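Local coordinates for hypothetical protein ST1511 (Sulfolobus tokodaii, PDB 2EKM) that is of unknown function but belongs to the adenosine-specific kinase family and so probably acts on an adenosine-containing ligand, at residues I5-V10 / Q118-E123; E30-T35 / K101-V106. All coordinates share one frame; numbering follows the deposited sequence.

Interaction 1 (I5-V10 / Q118-E123); sequences IDVIRV and QVLVAE
Asp-6 and Val-121 face each other as a hydrogen-bonded antiparallel pair: Asp-6 N reaches Val-121 O at 2.8 Å, almost straight at 177°, and Val-121 N answers to Asp-6 O at 2.9 Å. Two residues on, Ile-8 and Val-119 repeat this exchange between their N and O atoms. Val-7 and Leu-120, between the two, form a non-hydrogen-bonded pair. Around Ile-8, Val-10, Val-119 and Val-121 the packing is apolar, though Asp-6 shares the face of Ile-8. Ile-8 CG1, anti to its carbonyl carbon (chi1 -56°), meets Val-121 CG2 at 3.8 Å, and Val-10 CG2 presses on Val-119 CG2 at 3.5 Å, a tight fit. On the other face Val-7 straddles two partners, its CG1 3.4 Å from Gln-118 CD and its CG2 alongside Leu-120 CD2 at 4.1 Å. Gln-118 CG rests over one face of the Arg-9 guanidinium, displaced toward the rim.

Further out, Gln-126 of the second subunit holds Arg-9 NH1 by a hydrogen bond. Asp-6 OD2 lies 4.5 Å from Glu-123 OE1, and salt bridges from both acids to Arg-128 would ease their repulsion. Ile-78 of helix 65-78 packs on Val-119 and Val-121, and Leu-120 on Ala-122 of the second subunit. The pair supplies, within this chain, the outer and central strands of a three-stranded antiparallel sheet, completed by strand 128-135, with one face in a subunit interface.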
loop_
_atom_site.group_PDB
_atom_site.type_symbol
_atom_site.label_atom_id
_atom_site.label_comp_id
_atom_site.label_asym_id
_atom_site.label_seq_id
_atom_site.Cartn_x
_atom_site.Cartn_y
_atom_site.Cartn_z
ATOM N N ILE A 5 17.003 -11.526 -4.430
ATOM C CA ILE A 5 15.735 -11.111 -5.012
ATOM C C ILE A 5 15.323 -12.054 -6.136
ATOM O O ILE A 5 16.090 -12.303 -7.067
ATOM C CB ILE A 5 15.808 -9.671 -5.570
ATOM C CG1 ILE A 5 16.088 -8.684 -4.433
ATOM C CG2 ILE A 5 14.493 -9.314 -6.264
ATOM C CD1 ILE A 5 16.195 -7.236 -4.889
ATOM N N ASP A 6 14.109 -12.582 -6.034
ATOM C CA ASP A 6 13.566 -13.498 -7.032
ATOM C C ASP A 6 12.484 -12.804 -7.846
ATOM O O ASP A 6 11.763 -11.947 -7.333
ATOM C CB ASP A 6 12.968 -14.731 -6.352
ATOM C CG ASP A 6 14.023 -15.632 -5.740
ATOM O OD1 ASP A 6 15.210 -15.488 -6.093
ATOM O OD2 ASP A 6 13.663 -16.493 -4.913
ATOM N N VAL A 7 12.387 -13.170 -9.119
ATOM C CA VAL A 7 11.383 -12.605 -10.014
ATOM C C VAL A 7 10.390 -13.719 -10.310
ATOM O O VAL A 7 10.712 -14.669 -11.016
ATOM C CB VAL A 7 12.013 -12.125 -11.338
ATOM C CG1 VAL A 7 10.942 -11.506 -12.232
ATOM C CG2 VAL A 7 13.126 -11.120 -11.046
ATOM N N ILE A 8 9.185 -13.595 -9.765
ATOM C CA ILE A 8 8.147 -14.606 -9.938
ATOM C C ILE A 8 7.140 -14.290 -11.044
ATOM O O ILE A 8 6.496 -13.240 -11.026
ATOM C CB ILE A 8 7.361 -14.805 -8.612
ATOM C CG1 ILE A 8 8.330 -15.161 -7.481
ATOM C CG2 ILE A 8 6.301 -15.888 -8.780
ATOM C CD1 ILE A 8 9.147 -16.410 -7.736
ATOM N N ARG A 9 7.006 -15.209 -11.996
ATOM C CA ARG A 9 6.060 -15.057 -13.095
ATOM C C ARG A 9 4.677 -15.505 -12.636
ATOM O O ARG A 9 4.502 -16.642 -12.200
ATOM C CB ARG A 9 6.493 -15.898 -14.301
ATOM C CG ARG A 9 5.427 -16.024 -15.398
ATOM C CD ARG A 9 5.010 -14.668 -15.963
ATOM N NE ARG A 9 6.119 -13.990 -16.635
ATOM C CZ ARG A 9 6.093 -12.721 -17.033
ATOM N NH1 ARG A 9 5.010 -11.982 -16.832
ATOM N NH2 ARG A 9 7.156 -12.187 -17.618
ATOM N N VAL A 10 3.702 -14.608 -12.734
ATOM C CA VAL A 10 2.335 -14.911 -12.328
ATOM C C VAL A 10 1.488 -15.289 -13.540
ATOM O O VAL A 10 1.354 -14.502 -14.475
ATOM C CB VAL A 10 1.686 -13.695 -11.619
ATOM C CG1 VAL A 10 0.208 -13.970 -11.346
ATOM C CG2 VAL A 10 2.423 -13.405 -10.310
ATOM N N GLN A 118 4.878 -9.811 -12.955
ATOM C CA GLN A 118 5.989 -10.402 -12.224
ATOM C C GLN A 118 5.931 -9.872 -10.792
ATOM O O GLN A 118 5.680 -8.684 -10.572
ATOM C CB GLN A 118 7.330 -9.996 -12.837
ATOM C CG GLN A 118 7.703 -10.691 -14.137
ATOM C CD GLN A 118 9.007 -10.158 -14.706
ATOM O OE1 GLN A 118 9.738 -10.867 -15.404
ATOM N NE2 GLN A 118 9.302 -8.897 -14.415
ATOM N N VAL A 119 6.148 -10.753 -9.823
ATOM C CA VAL A 119 6.156 -10.349 -8.425
ATOM C C VAL A 119 7.602 -10.452 -7.958
ATOM O O VAL A 119 8.246 -11.487 -8.132
ATOM C CB VAL A 119 5.253 -11.259 -7.558
ATOM C CG1 VAL A 119 5.347 -10.845 -6.097
ATOM C CG2 VAL A 119 3.806 -11.158 -8.031
ATOM N N LEU A 120 8.112 -9.360 -7.394
ATOM C CA LEU A 120 9.483 -9.296 -6.906
ATOM C C LEU A 120 9.502 -9.717 -5.444
ATOM O O LEU A 120 8.885 -9.076 -4.594
ATOM C CB LEU A 120 10.020 -7.870 -7.069
ATOM C CG LEU A 120 9.906 -7.323 -8.500
ATOM C CD1 LEU A 120 10.249 -5.848 -8.524
ATOM C CD2 LEU A 120 10.820 -8.107 -9.431
ATOM N N VAL A 121 10.227 -10.792 -5.156
ATOM C CA VAL A 121 10.293 -11.329 -3.805
ATOM C C VAL A 121 11.698 -11.338 -3.209
ATOM O O VAL A 121 12.627 -11.906 -3.781
ATOM C CB VAL A 121 9.741 -12.773 -3.780
ATOM C CG1 VAL A 121 9.673 -13.288 -2.352
ATOM C CG2 VAL A 121 8.372 -12.812 -4.438
ATOM N N ALA A 122 11.845 -10.696 -2.055
ATOM C CA ALA A 122 13.129 -10.654 -1.370
ATOM C C ALA A 122 13.157 -11.841 -0.419
ATOM O O ALA A 122 12.139 -12.182 0.189
ATOM C CB ALA A 122 13.271 -9.356 -0.594
ATOM N N GLU A 123 14.312 -12.476 -0.292
ATOM C CA GLU A 123 14.436 -13.622 0.594
ATOM C C GLU A 123 15.522 -13.356 1.628
ATOM O O GLU A 123 16.581 -12.825 1.298
ATOM C CB GLU A 123 14.766 -14.876 -0.223
ATOM C CG GLU A 123 14.615 -16.179 0.538
ATOM C CD GLU A 123 14.717 -17.389 -0.372
ATOM O OE1 GLU A 123 15.766 -17.540 -1.042
ATOM O OE2 GLU A 123 13.747 -18.182 -0.420
#

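Interaction 2 (E30-T35 / K101-V106); sequences EDLYET and KNVEEV
Val-103 meets three residues of helix 28-37 with its two methyl groups. CG1 lies 3.8 Å from Asp-31 CB. CG2, anti to the carbonyl carbon, sits 4.0 Å from Leu-32 CD2 and also touches Thr-35 CG2, the leucine and valine side chains crossing at about a right angle. In Glu-104, CG occupies the crowded position between backbone N and carbonyl carbon (chi1 55°), 4.0 Å from Asp-31 OD2. Glu-105 brings its carboxylate up to the same oxygen: OE1 is 2.7 Å from Asp-31 OD2, with the two carboxylate planes turned 56° apart. An approach this close suggests that one of the two acids may hold a proton. Lys-27 makes salt bridges to Asp-31, Glu-104 and Glu-105, and its charge would favour bringing the acids together; Lys-161 of the third subunit pairs with Asp-31 OD1. An alanine in place of Glu-105 would probably leave Lys-27 with one acidic partner fewer and Asp-31 OD2 without its near neighbour, opening a gap beside the helix. Val-106 closes a type I turn, its N bonded to Val-103 O at 3.0 Å, and its CG2 makes a looser contact with Leu-32 CD2 at 4.4 Å. The turn lies between helix 93-101 and strand 108-113 and packs against one flank of helix 28-37, while Leu-32 and Val-106 both touch Phe-84 of strand 83-89.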
loop_
_atom_site.group_PDB
_atom_site.type_symbol
_atom_site.label_atom_id
_atom_site.label_comp_id
_atom_site.label_asym_id
_atom_site.label_seq_id
_atom_site.Cartn_x
_atom_site.Cartn_y
_atom_site.Cartn_z
ATOM N N GLU A 30 -12.142 -16.137 5.103
ATOM C CA GLU A 30 -13.598 -16.027 5.137
ATOM C C GLU A 30 -14.074 -14.611 4.826
ATOM O O GLU A 30 -15.111 -14.434 4.196
ATOM C CB GLU A 30 -14.159 -16.474 6.497
ATOM C CG GLU A 30 -13.858 -17.925 6.849
ATOM C CD GLU A 30 -14.814 -18.491 7.892
ATOM O OE1 GLU A 30 -15.949 -17.981 8.010
ATOM O OE2 GLU A 30 -14.436 -19.458 8.584
ATOM N N ASP A 31 -13.322 -13.606 5.267
ATOM C CA ASP A 31 -13.700 -12.224 5.007
ATOM C C ASP A 31 -13.598 -11.888 3.518
ATOM O O ASP A 31 -14.443 -11.211 2.948
ATOM C CB ASP A 31 -12.770 -11.315 5.811
ATOM C CG ASP A 31 -13.312 -11.164 7.225
ATOM O OD1 ASP A 31 -14.128 -11.998 7.617
ATOM O OD2 ASP A 31 -12.915 -10.227 7.914
ATOM N N LEU A 32 -12.549 -12.378 2.869
ATOM C CA LEU A 32 -12.401 -12.135 1.438
ATOM C C LEU A 32 -13.499 -12.900 0.691
ATOM O O LEU A 32 -14.128 -12.367 -0.221
ATOM C CB LEU A 32 -11.010 -12.576 0.962
ATOM C CG LEU A 32 -9.852 -11.649 1.356
ATOM C CD1 LEU A 32 -8.515 -12.266 0.961
ATOM C CD2 LEU A 32 -10.038 -10.294 0.682
ATOM N N TYR A 33 -13.739 -14.145 1.090
ATOM C CA TYR A 33 -14.766 -14.952 0.440
ATOM C C TYR A 33 -16.116 -14.250 0.537
ATOM O O TYR A 33 -16.837 -14.127 -0.452
ATOM C CB TYR A 33 -14.881 -16.337 1.095
ATOM C CG TYR A 33 -16.089 -17.106 0.599
ATOM C CD1 TYR A 33 -16.036 -17.840 -0.589
ATOM C CD2 TYR A 33 -17.316 -17.006 1.258
ATOM C CE1 TYR A 33 -17.177 -18.448 -1.115
ATOM C CE2 TYR A 33 -18.466 -17.607 0.740
ATOM C CZ TYR A 33 -18.388 -18.322 -0.446
ATOM O OH TYR A 33 -19.524 -18.886 -0.971
ATOM N N GLU A 34 -16.450 -13.795 1.742
ATOM C CA GLU A 34 -17.716 -13.124 1.988
ATOM C C GLU A 34 -17.943 -11.851 1.182
ATOM O O GLU A 34 -19.000 -11.679 0.577
ATOM C CB GLU A 34 -17.857 -12.817 3.483
ATOM C CG GLU A 34 -18.194 -14.036 4.324
ATOM C CD GLU A 34 -18.242 -13.742 5.815
ATOM O OE1 GLU A 34 -18.619 -12.616 6.200
ATOM O OE2 GLU A 34 -17.915 -14.648 6.606
ATOM N N THR A 35 -16.955 -10.960 1.163
ATOM C CA THR A 35 -17.116 -9.707 0.443
ATOM C C THR A 35 -17.193 -9.906 -1.075
ATOM O O THR A 35 -17.863 -9.143 -1.773
ATOM C CB THR A 35 -15.985 -8.709 0.821
ATOM O OG1 THR A 35 -16.404 -7.372 0.504
ATOM C CG2 THR A 35 -14.689 -9.044 0.085
ATOM N N LYS A 101 -9.964 -3.517 -0.167
ATOM C CA LYS A 101 -9.210 -2.536 0.615
ATOM C C LYS A 101 -9.835 -2.375 1.994
ATOM O O LYS A 101 -9.133 -2.140 2.980
ATOM C CB LYS A 101 -9.230 -1.159 -0.054
ATOM C CG LYS A 101 -8.563 -1.061 -1.402
ATOM C CD LYS A 101 -8.905 0.283 -2.031
ATOM C CE LYS A 101 -8.395 0.385 -3.450
ATOM N NZ LYS A 101 -8.823 1.665 -4.085
ATOM N N ASN A 102 -11.160 -2.495 2.048
ATOM C CA ASN A 102 -11.915 -2.325 3.289
ATOM C C ASN A 102 -11.982 -3.541 4.210
ATOM O O ASN A 102 -12.546 -3.456 5.300
ATOM C CB ASN A 102 -13.340 -1.860 2.963
ATOM C CG ASN A 102 -13.365 -0.547 2.194
ATOM O OD1 ASN A 102 -14.409 -0.128 1.692
ATOM N ND2 ASN A 102 -12.216 0.111 2.102
ATOM N N VAL A 103 -11.434 -4.673 3.779
ATOM C CA VAL A 103 -11.431 -5.859 4.628
ATOM C C VAL A 103 -10.488 -5.544 5.785
ATOM O O VAL A 103 -9.318 -5.228 5.565
ATOM C CB VAL A 103 -10.940 -7.104 3.852
ATOM C CG1 VAL A 103 -10.661 -8.251 4.818
ATOM C CG2 VAL A 103 -12.002 -7.528 2.841
ATOM N N GLU A 104 -11.001 -5.629 7.013
ATOM C CA GLU A 104 -10.220 -5.296 8.204
ATOM C C GLU A 104 -8.876 -5.992 8.403
ATOM O O GLU A 104 -8.033 -5.483 9.146
ATOM C CB GLU A 104 -11.079 -5.458 9.466
ATOM C CG GLU A 104 -11.739 -6.821 9.647
ATOM C CD GLU A 104 -12.618 -6.858 10.891
ATOM O OE1 GLU A 104 -13.158 -5.794 11.248
ATOM O OE2 GLU A 104 -12.778 -7.941 11.500
ATOM N N GLU A 105 -8.664 -7.140 7.760
ATOM C CA GLU A 105 -7.396 -7.855 7.867
ATOM C C GLU A 105 -6.380 -7.371 6.828
ATOM O O GLU A 105 -5.174 -7.426 7.028
ATOM C CB GLU A 105 -7.672 -9.346 7.668
ATOM C CG GLU A 105 -8.186 -10.019 8.942
ATOM C CD GLU A 105 -9.695 -10.097 8.893
ATOM O OE1 GLU A 105 -10.253 -9.981 7.811
ATOM O OE2 GLU A 105 -10.304 -10.272 9.948
ATOM N N VAL A 106 -6.882 -6.909 5.685
ATOM C CA VAL A 106 -6.021 -6.461 4.592
ATOM C C VAL A 106 -5.107 -5.295 4.977
ATOM O O VAL A 106 -5.566 -4.268 5.459
ATOM C CB VAL A 106 -6.876 -6.073 3.352
ATOM C CG1 VAL A 106 -6.002 -5.461 2.259
ATOM C CG2 VAL A 106 -7.584 -7.311 2.810
#

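Overall arrangement
Interactions 1 and 2 lie on opposite sides of the chain's centre, about 25 Å apart between their centres and about 15 Å between nearest atoms, and they do not touch. Both segments of interaction 2 fall in the chain between the two strands of interaction 1. The five-stranded antiparallel sheet relates them: Ile-20 of its strand 16-22 packs on Val-10 and Val-119 of interaction 1, whereas its strands 44-50 and 83-89 meet the helix of interaction 2. One contact is a strand pairing, the other a helix resting on a turn. Each also borders neighbouring copies in the three-chain assembly. Neither can be tied to a ligand site.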